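Local coordinates for protein response regulator receiver (Brucella melitensis biovar Abortus, PDB 4G97) that probably relays a phosphorylation signal from its receiver domain to its sigma-factor-like domain, as in PhyR regulators of the bacterial general stress response, at residues F99-V104 and H110-I115; E160-E165 and A248-A253. All coordinates share one frame; numbering follows the deposited sequence.

Interaction 1 (99-104 with 110-115) lies within the sigma-like part of the chain and joins two neighbouring helices through small and branched apolar groups. Interaction 2 (160-165 with 248-253) lies in the receiver domain and sets the turn after helix 149-161 against helix 243-265. Both are mainly buried, each with one partly exposed member, Val102 and Leu162, but interaction 2 is smaller and more mixed, with a histidine hydrogen-bonded to residues outside it. Their centres are about 20 Å apart, yet helices 94-104 and 243-265 bring them together: Val104 and Phe99 pack on Ala248, and Leu100 on Gln252, so the two domains meet between the contacts.

Interaction 1: F99-V104 and H110-I115; sequences FLLVAV and HEAAEI
Leu101 faces helix 109-116, and its CB rests on the methyl of Ala112, 3.8 Å from Ala112 CB, at the point where the two backbones come nearest, the CA atoms of Leu101 and Ala112 being 5.9 Å apart. A chi1 of -70° swings CG away from the carbonyl carbon, to the side of the backbone N, and the branch beyond it reaches Ile115, one turn further along the partner helix. There the fork divides its contacts: CD1 touches Ile115 CG2 at 3.7 Å and also passes near the backbone oxygen of Ala112, while CD2 lies 4.1 Å from Ile115 CG2 and is close to Ile115 CD1 as well. The two branched chains meet at a slant, neither alongside nor end-on.

Joined by a short connection, segments 99-104 and 110-115 run nearly antiparallel, their axes 148° apart in direction and 9.5 Å apart at the closest, as a helical hairpin in the sigma-like domain, which belongs to the helix-turn-helix clan. A small residue at the near point lets Leu101 CB come directly against the opposite helix. On the other flank, Val102 adds a lighter touch, its CG1 standing 4.0 Å from Ala112 CB, so that this one methyl meets both Leu101 and Val102. No hydrogen bond links the two segments. Other helices close the surroundings: Phe17 of helix 11-22 packs on Leu101, Ile54 and Cys61 of helix 52-64 on Ile115, and Phe123 of helix 120-135 on Ala112.

Interaction 2: E160-E165 and A248-A253; sequences ESLGHE and ALISQA
Ile250 of helix 243-265 meets the turn that follows helix 149-161, in the CheY-like receiver domain, where a Schellman motif ends that helix and leads into edge strand 165-170. Gly163 is its pivot: phi is 95°, and its N is bonded to Glu160 O at 2.9 Å. The turn places Leu162 before the glycine and His164 after it, both with CB directed toward the C-terminal helix.

The closer part of the contact is between His164 and Ile250. Ile250 CG2 approaches the imidazole obliquely, 3.8 Å from His164 NE2, and the two side chains overlap as they pass, each reaching toward the other's backbone. In Ile250, chi1 of -67° sets CG1 next to the backbone N, from where CD1 extends toward Leu162, and turns CG2 to the far side of CB from that N. The ring is anchored through both nitrogens, ND1 with Thr140 N and NE2 with Gln137 OE1, which should fix its rotation and gives both nitrogens of this buried ring a partner. Gln137 also touches Ile250 and Leu162, and Val159 of helix 149-161 packs against both Ile250 and His164.

Toward Leu162 the packing is looser. This leucine is partly exposed, and its CD1 comes no nearer than 4.5 Å to Ile250 CD1. Only 96 Å² is buried between the two segments in all, with no hydrogen bond across them. Back in the turn, the carbonyl oxygen of Leu162 stands 4.3 Å above one face of the His164 ring, displaced toward its rim.

Interaction 1: F99-V104 and H110-I115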
ATOM      1  N   PHE A  99      -0.505 -12.167  -0.505  1.00 36.59           N
ATOM      2  CA  PHE A  99      -1.168 -11.411  -1.568  1.00 35.75           C
ATOM      3  C   PHE A  99      -0.437 -10.103  -1.860  1.00 36.42           C
ATOM      4  O   PHE A  99      -0.277  -9.737  -3.038  1.00 36.46           O
ATOM      5  CB  PHE A  99      -2.645 -11.154  -1.208  1.00 38.35           C
ATOM      6  CG  PHE A  99      -3.513 -10.916  -2.421  1.00 40.41           C
ATOM      7  CD1 PHE A  99      -4.145 -11.976  -3.063  1.00 44.10           C
ATOM      8  CD2 PHE A  99      -3.697  -9.635  -2.927  1.00 42.69           C
ATOM      9  CE1 PHE A  99      -4.924 -11.758  -4.206  1.00 44.74           C
ATOM     10  CE2 PHE A  99      -4.482  -9.417  -4.065  1.00 45.82           C
ATOM     11  CZ  PHE A  99      -5.097 -10.479  -4.690  1.00 44.01           C
ATOM     12  N   LEU A 100       0.053  -9.417  -0.801  1.00 30.57           N
ATOM     13  CA  LEU A 100       0.787  -8.160  -0.963  1.00 29.84           C
ATOM     14  C   LEU A 100       2.070  -8.386  -1.771  1.00 32.92           C
ATOM     15  O   LEU A 100       2.316  -7.645  -2.712  1.00 33.02           O
ATOM     16  CB  LEU A 100       1.081  -7.464   0.380  1.00 29.99           C
ATOM     17  CG  LEU A 100      -0.120  -6.798   1.111  1.00 35.73           C
ATOM     18  CD1 LEU A 100       0.336  -6.159   2.388  1.00 35.14           C
ATOM     19  CD2 LEU A 100      -0.789  -5.712   0.258  1.00 39.58           C
ATOM     20  N   LEU A 101       2.828  -9.444  -1.461  1.00 28.89           N
ATOM     21  CA  LEU A 101       4.081  -9.787  -2.164  1.00 29.55           C
ATOM     22  C   LEU A 101       3.899  -9.999  -3.649  1.00 35.46           C
ATOM     23  O   LEU A 101       4.770  -9.616  -4.427  1.00 34.69           O
ATOM     24  CB  LEU A 101       4.768 -11.023  -1.535  1.00 29.44           C
ATOM     25  CG  LEU A 101       5.383 -10.822  -0.144  1.00 33.25           C
ATOM     26  CD1 LEU A 101       5.680 -12.153   0.506  1.00 32.85           C
ATOM     27  CD2 LEU A 101       6.606  -9.909  -0.189  1.00 32.96           C
ATOM     28  N   VAL A 102       2.775 -10.615  -4.045  1.00 34.75           N
ATOM     29  CA  VAL A 102       2.478 -10.862  -5.447  1.00 35.84           C
ATOM     30  C   VAL A 102       1.755  -9.683  -6.101  1.00 39.12           C
ATOM     31  O   VAL A 102       2.263  -9.146  -7.082  1.00 38.39           O
ATOM     32  CB  VAL A 102       1.801 -12.246  -5.729  1.00 41.29           C
ATOM     33  CG1 VAL A 102       2.741 -13.399  -5.396  1.00 41.42           C
ATOM     34  CG2 VAL A 102       0.496 -12.404  -4.965  1.00 41.77           C
ATOM     35  N   ALA A 103       0.588  -9.259  -5.551  1.00 36.88           N
ATOM     36  CA  ALA A 103      -0.231  -8.175  -6.129  1.00 36.28           C
ATOM     37  C   ALA A 103       0.389  -6.811  -6.025  1.00 37.58           C
ATOM     38  O   ALA A 103       0.268  -6.030  -6.968  1.00 38.77           O
ATOM     39  CB  ALA A 103      -1.610  -8.154  -5.502  1.00 37.22           C
ATOM     40  N   VAL A 104       1.050  -6.493  -4.900  1.00 31.01           N
ATOM     41  CA  VAL A 104       1.657  -5.156  -4.791  1.00 28.71           C
ATOM     42  C   VAL A 104       3.143  -5.167  -5.127  1.00 32.99           C
ATOM     43  O   VAL A 104       3.610  -4.279  -5.831  1.00 33.72           O
ATOM     44  CB  VAL A 104       1.392  -4.506  -3.408  1.00 29.60           C
ATOM     45  CG1 VAL A 104       1.988  -3.095  -3.320  1.00 27.65           C
ATOM     46  CG2 VAL A 104      -0.099  -4.498  -3.072  1.00 28.51           C
ATOM     47  N   HIS A 110       6.727 -18.197  -6.643  1.00 51.34           N
ATOM     48  CA  HIS A 110       7.905 -18.905  -6.125  1.00 51.92           C
ATOM     49  C   HIS A 110       8.831 -18.010  -5.325  1.00 49.17           C
ATOM     50  O   HIS A 110       9.298 -18.423  -4.262  1.00 48.69           O
ATOM     51  CB  HIS A 110       8.635 -19.687  -7.227  1.00 54.73           C
ATOM     52  CG  HIS A 110       7.799 -20.796  -7.797  1.00 60.02           C
ATOM     53  ND1 HIS A 110       7.468 -21.920  -7.043  1.00 62.79           N
ATOM     54  CD2 HIS A 110       7.224 -20.905  -9.018  1.00 62.92           C
ATOM     55  CE1 HIS A 110       6.717 -22.673  -7.832  1.00 62.60           C
ATOM     56  NE2 HIS A 110       6.541 -22.105  -9.030  1.00 63.03           N
ATOM     57  N   GLU A 111       9.035 -16.764  -5.791  1.00 41.64           N
ATOM     58  CA  GLU A 111       9.860 -15.760  -5.092  1.00 39.02           C
ATOM     59  C   GLU A 111       9.202 -15.404  -3.751  1.00 41.75           C
ATOM     60  O   GLU A 111       9.866 -15.413  -2.719  1.00 42.13           O
ATOM     61  CB  GLU A 111      10.043 -14.512  -5.961  1.00 39.64           C
ATOM     62  CG  GLU A 111      10.673 -14.789  -7.320  1.00 43.21           C
ATOM     63  CD  GLU A 111      10.747 -13.614  -8.279  1.00 64.33           C
ATOM     64  OE1 GLU A 111       9.780 -12.819  -8.346  1.00 56.55           O
ATOM     65  OE2 GLU A 111      11.759 -13.523  -9.011  1.00 62.15           O
ATOM     66  N   ALA A 112       7.877 -15.184  -3.756  1.00 38.59           N
ATOM     67  CA  ALA A 112       7.101 -14.860  -2.552  1.00 38.84           C
ATOM     68  C   ALA A 112       7.086 -15.997  -1.536  1.00 42.72           C
ATOM     69  O   ALA A 112       7.119 -15.737  -0.334  1.00 42.85           O
ATOM     70  CB  ALA A 112       5.687 -14.467  -2.937  1.00 39.38           C
ATOM     71  N   ALA A 113       7.044 -17.257  -2.013  1.00 41.13           N
ATOM     72  CA  ALA A 113       7.094 -18.454  -1.152  1.00 41.46           C
ATOM     73  C   ALA A 113       8.476 -18.529  -0.509  1.00 44.40           C
ATOM     74  O   ALA A 113       8.586 -18.825   0.676  1.00 44.48           O
ATOM     75  CB  ALA A 113       6.835 -19.709  -1.974  1.00 42.01           C
ATOM     76  N   GLU A 114       9.528 -18.205  -1.281  1.00 40.28           N
ATOM     77  CA  GLU A 114      10.892 -18.187  -0.757  1.00 39.29           C
ATOM     78  C   GLU A 114      11.009 -17.065   0.295  1.00 41.89           C
ATOM     79  O   GLU A 114      11.584 -17.298   1.359  1.00 40.73           O
ATOM     80  CB  GLU A 114      11.909 -18.021  -1.897  1.00 40.46           C
ATOM     81  CG  GLU A 114      13.347 -18.097  -1.406  1.00 49.81           C
ATOM     82  CD  GLU A 114      14.425 -17.728  -2.402  1.00 58.85           C
ATOM     83  OE1 GLU A 114      14.099 -17.507  -3.589  1.00 43.25           O
ATOM     84  OE2 GLU A 114      15.604 -17.660  -1.990  1.00 61.46           O
ATOM     85  N   ILE A 115      10.392 -15.868   0.027  1.00 37.20           N
ATOM     86  CA  ILE A 115      10.366 -14.757   0.995  1.00 35.29           C
ATOM     87  C   ILE A 115       9.681 -15.198   2.289  1.00 39.77           C
ATOM     88  O   ILE A 115      10.193 -14.912   3.379  1.00 39.33           O
ATOM     89  CB  ILE A 115       9.691 -13.483   0.396  1.00 36.96           C
ATOM     90  CG1 ILE A 115      10.621 -12.812  -0.631  1.00 35.75           C
ATOM     91  CG2 ILE A 115       9.248 -12.498   1.490  1.00 35.33           C
ATOM     92  CD1 ILE A 115       9.978 -11.932  -1.544  1.00 35.66           C
TER

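Interaction 2: E160-E165 and A248-A253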
ATOM      1  N   GLU A 160     -15.712  -0.548  -8.662  1.00 30.95           N
ATOM      2  CA  GLU A 160     -17.097  -0.986  -8.854  1.00 29.75           C
ATOM      3  C   GLU A 160     -17.202  -2.499  -8.892  1.00 36.83           C
ATOM      4  O   GLU A 160     -18.134  -3.062  -8.294  1.00 37.19           O
ATOM      5  CB  GLU A 160     -17.676  -0.370 -10.129  1.00 30.43           C
ATOM      6  CG  GLU A 160     -17.932   1.118  -9.984  1.00 34.52           C
ATOM      7  CD  GLU A 160     -18.416   1.860 -11.217  1.00 37.41           C
ATOM      8  OE1 GLU A 160     -18.254   1.354 -12.350  1.00 41.04           O
ATOM      9  OE2 GLU A 160     -18.896   3.000 -11.045  1.00 38.51           O
ATOM     10  N   SER A 161     -16.213  -3.171  -9.529  1.00 32.85           N
ATOM     11  CA  SER A 161     -16.178  -4.628  -9.617  1.00 33.15           C
ATOM     12  C   SER A 161     -16.085  -5.248  -8.231  1.00 38.05           C
ATOM     13  O   SER A 161     -16.555  -6.367  -8.042  1.00 38.45           O
ATOM     14  CB  SER A 161     -15.010  -5.096 -10.482  1.00 36.72           C
ATOM     15  OG  SER A 161     -13.794  -5.120  -9.751  1.00 44.45           O
ATOM     16  N   LEU A 162     -15.493  -4.510  -7.261  1.00 34.24           N
ATOM     17  CA  LEU A 162     -15.337  -4.913  -5.864  1.00 33.65           C
ATOM     18  C   LEU A 162     -16.584  -4.575  -5.021  1.00 38.04           C
ATOM     19  O   LEU A 162     -16.626  -4.910  -3.844  1.00 38.80           O
ATOM     20  CB  LEU A 162     -14.111  -4.220  -5.253  1.00 33.83           C
ATOM     21  CG  LEU A 162     -12.731  -4.638  -5.749  1.00 37.91           C
ATOM     22  CD1 LEU A 162     -11.683  -3.614  -5.353  1.00 36.91           C
ATOM     23  CD2 LEU A 162     -12.350  -6.010  -5.223  1.00 40.89           C
ATOM     24  N   GLY A 163     -17.545  -3.873  -5.612  1.00 34.57           N
ATOM     25  CA  GLY A 163     -18.792  -3.480  -4.962  1.00 33.91           C
ATOM     26  C   GLY A 163     -18.782  -2.097  -4.347  1.00 36.72           C
ATOM     27  O   GLY A 163     -19.695  -1.754  -3.604  1.00 36.49           O
ATOM     28  N   HIS A 164     -17.764  -1.283  -4.654  1.00 31.98           N
ATOM     29  CA  HIS A 164     -17.669   0.057  -4.106  1.00 31.33           C
ATOM     30  C   HIS A 164     -18.408   1.052  -4.960  1.00 34.88           C
ATOM     31  O   HIS A 164     -18.794   0.747  -6.088  1.00 35.10           O
ATOM     32  CB  HIS A 164     -16.193   0.487  -3.875  1.00 31.35           C
ATOM     33  CG  HIS A 164     -15.421  -0.450  -2.999  1.00 33.30           C
ATOM     34  ND1 HIS A 164     -15.806  -0.704  -1.695  1.00 34.29           N
ATOM     35  CD2 HIS A 164     -14.329  -1.188  -3.288  1.00 33.91           C
ATOM     36  CE1 HIS A 164     -14.956  -1.609  -1.243  1.00 33.75           C
ATOM     37  NE2 HIS A 164     -14.039  -1.922  -2.169  1.00 33.92           N
ATOM     38  N   GLU A 165     -18.622   2.241  -4.421  1.00 30.90           N
ATOM     39  CA  GLU A 165     -19.328   3.275  -5.151  1.00 31.70           C
ATOM     40  C   GLU A 165     -18.430   4.490  -5.364  1.00 36.82           C
ATOM     41  O   GLU A 165     -17.893   5.033  -4.405  1.00 35.78           O
ATOM     42  CB  GLU A 165     -20.613   3.675  -4.394  1.00 32.31           C
ATOM     43  CG  GLU A 165     -21.447   4.718  -5.124  1.00 41.46           C
ATOM     44  CD  GLU A 165     -22.493   5.422  -4.278  1.00 62.19           C
ATOM     45  OE1 GLU A 165     -22.787   4.939  -3.162  1.00 45.65           O
ATOM     46  OE2 GLU A 165     -23.008   6.470  -4.728  1.00 62.89           O
ATOM     47  N   ALA A 248      -5.697  -4.901  -3.752  1.00 27.49           N
ATOM     48  CA  ALA A 248      -4.942  -5.239  -2.551  1.00 26.40           C
ATOM     49  C   ALA A 248      -4.821  -4.079  -1.606  1.00 30.14           C
ATOM     50  O   ALA A 248      -4.991  -4.268  -0.408  1.00 31.13           O
ATOM     51  CB  ALA A 248      -3.552  -5.737  -2.924  1.00 26.38           C
ATOM     52  N   LEU A 249      -4.494  -2.889  -2.125  1.00 26.36           N
ATOM     53  CA  LEU A 249      -4.314  -1.724  -1.276  1.00 25.95           C
ATOM     54  C   LEU A 249      -5.623  -1.182  -0.713  1.00 29.91           C
ATOM     55  O   LEU A 249      -5.636  -0.759   0.433  1.00 28.32           O
ATOM     56  CB  LEU A 249      -3.450  -0.661  -1.922  1.00 25.36           C
ATOM     57  CG  LEU A 249      -1.993  -1.102  -2.156  1.00 28.45           C
ATOM     58  CD1 LEU A 249      -1.289  -0.131  -3.067  1.00 26.94           C
ATOM     59  CD2 LEU A 249      -1.237  -1.282  -0.834  1.00 27.99           C
ATOM     60  N   ILE A 250      -6.733  -1.276  -1.477  1.00 26.12           N
ATOM     61  CA  ILE A 250      -8.051  -0.899  -0.953  1.00 26.26           C
ATOM     62  C   ILE A 250      -8.414  -1.849   0.186  1.00 30.92           C
ATOM     63  O   ILE A 250      -8.848  -1.391   1.246  1.00 32.28           O
ATOM     64  CB  ILE A 250      -9.173  -0.828  -2.029  1.00 29.09           C
ATOM     65  CG1 ILE A 250      -8.892   0.318  -3.000  1.00 28.68           C
ATOM     66  CG2 ILE A 250     -10.556  -0.621  -1.347  1.00 31.05           C
ATOM     67  CD1 ILE A 250      -9.738   0.262  -4.262  1.00 32.98           C
ATOM     68  N   SER A 251      -8.201  -3.159  -0.022  1.00 25.87           N
ATOM     69  CA  SER A 251      -8.461  -4.186   0.978  1.00 25.78           C
ATOM     70  C   SER A 251      -7.695  -3.894   2.283  1.00 31.41           C
ATOM     71  O   SER A 251      -8.296  -3.931   3.360  1.00 31.98           O
ATOM     72  CB  SER A 251      -8.085  -5.564   0.444  1.00 28.42           C
ATOM     73  OG  SER A 251      -8.296  -6.539   1.451  1.00 39.79           O
ATOM     74  N   GLN A 252      -6.378  -3.617   2.195  1.00 27.19           N
ATOM     75  CA  GLN A 252      -5.584  -3.279   3.383  1.00 26.39           C
ATOM     76  C   GLN A 252      -6.116  -2.032   4.071  1.00 29.21           C
ATOM     77  O   GLN A 252      -6.249  -2.022   5.291  1.00 28.82           O
ATOM     78  CB  GLN A 252      -4.105  -3.066   3.033  1.00 27.65           C
ATOM     79  CG  GLN A 252      -3.365  -4.327   2.651  1.00 34.64           C
ATOM     80  CD  GLN A 252      -3.346  -5.359   3.737  1.00 40.14           C
ATOM     81  OE1 GLN A 252      -4.029  -6.355   3.641  1.00 35.25           O
ATOM     82  NE2 GLN A 252      -2.537  -5.173   4.766  1.00 28.07           N
ATOM     83  N   ALA A 253      -6.409  -0.979   3.301  1.00 26.45           N
ATOM     84  CA  ALA A 253      -6.893   0.296   3.855  1.00 26.80           C
ATOM     85  C   ALA A 253      -8.188   0.126   4.665  1.00 32.61           C
ATOM     86  O   ALA A 253      -8.333   0.763   5.708  1.00 32.07           O
ATOM     87  CB  ALA A 253      -7.095   1.318   2.751  1.00 26.88           C
TER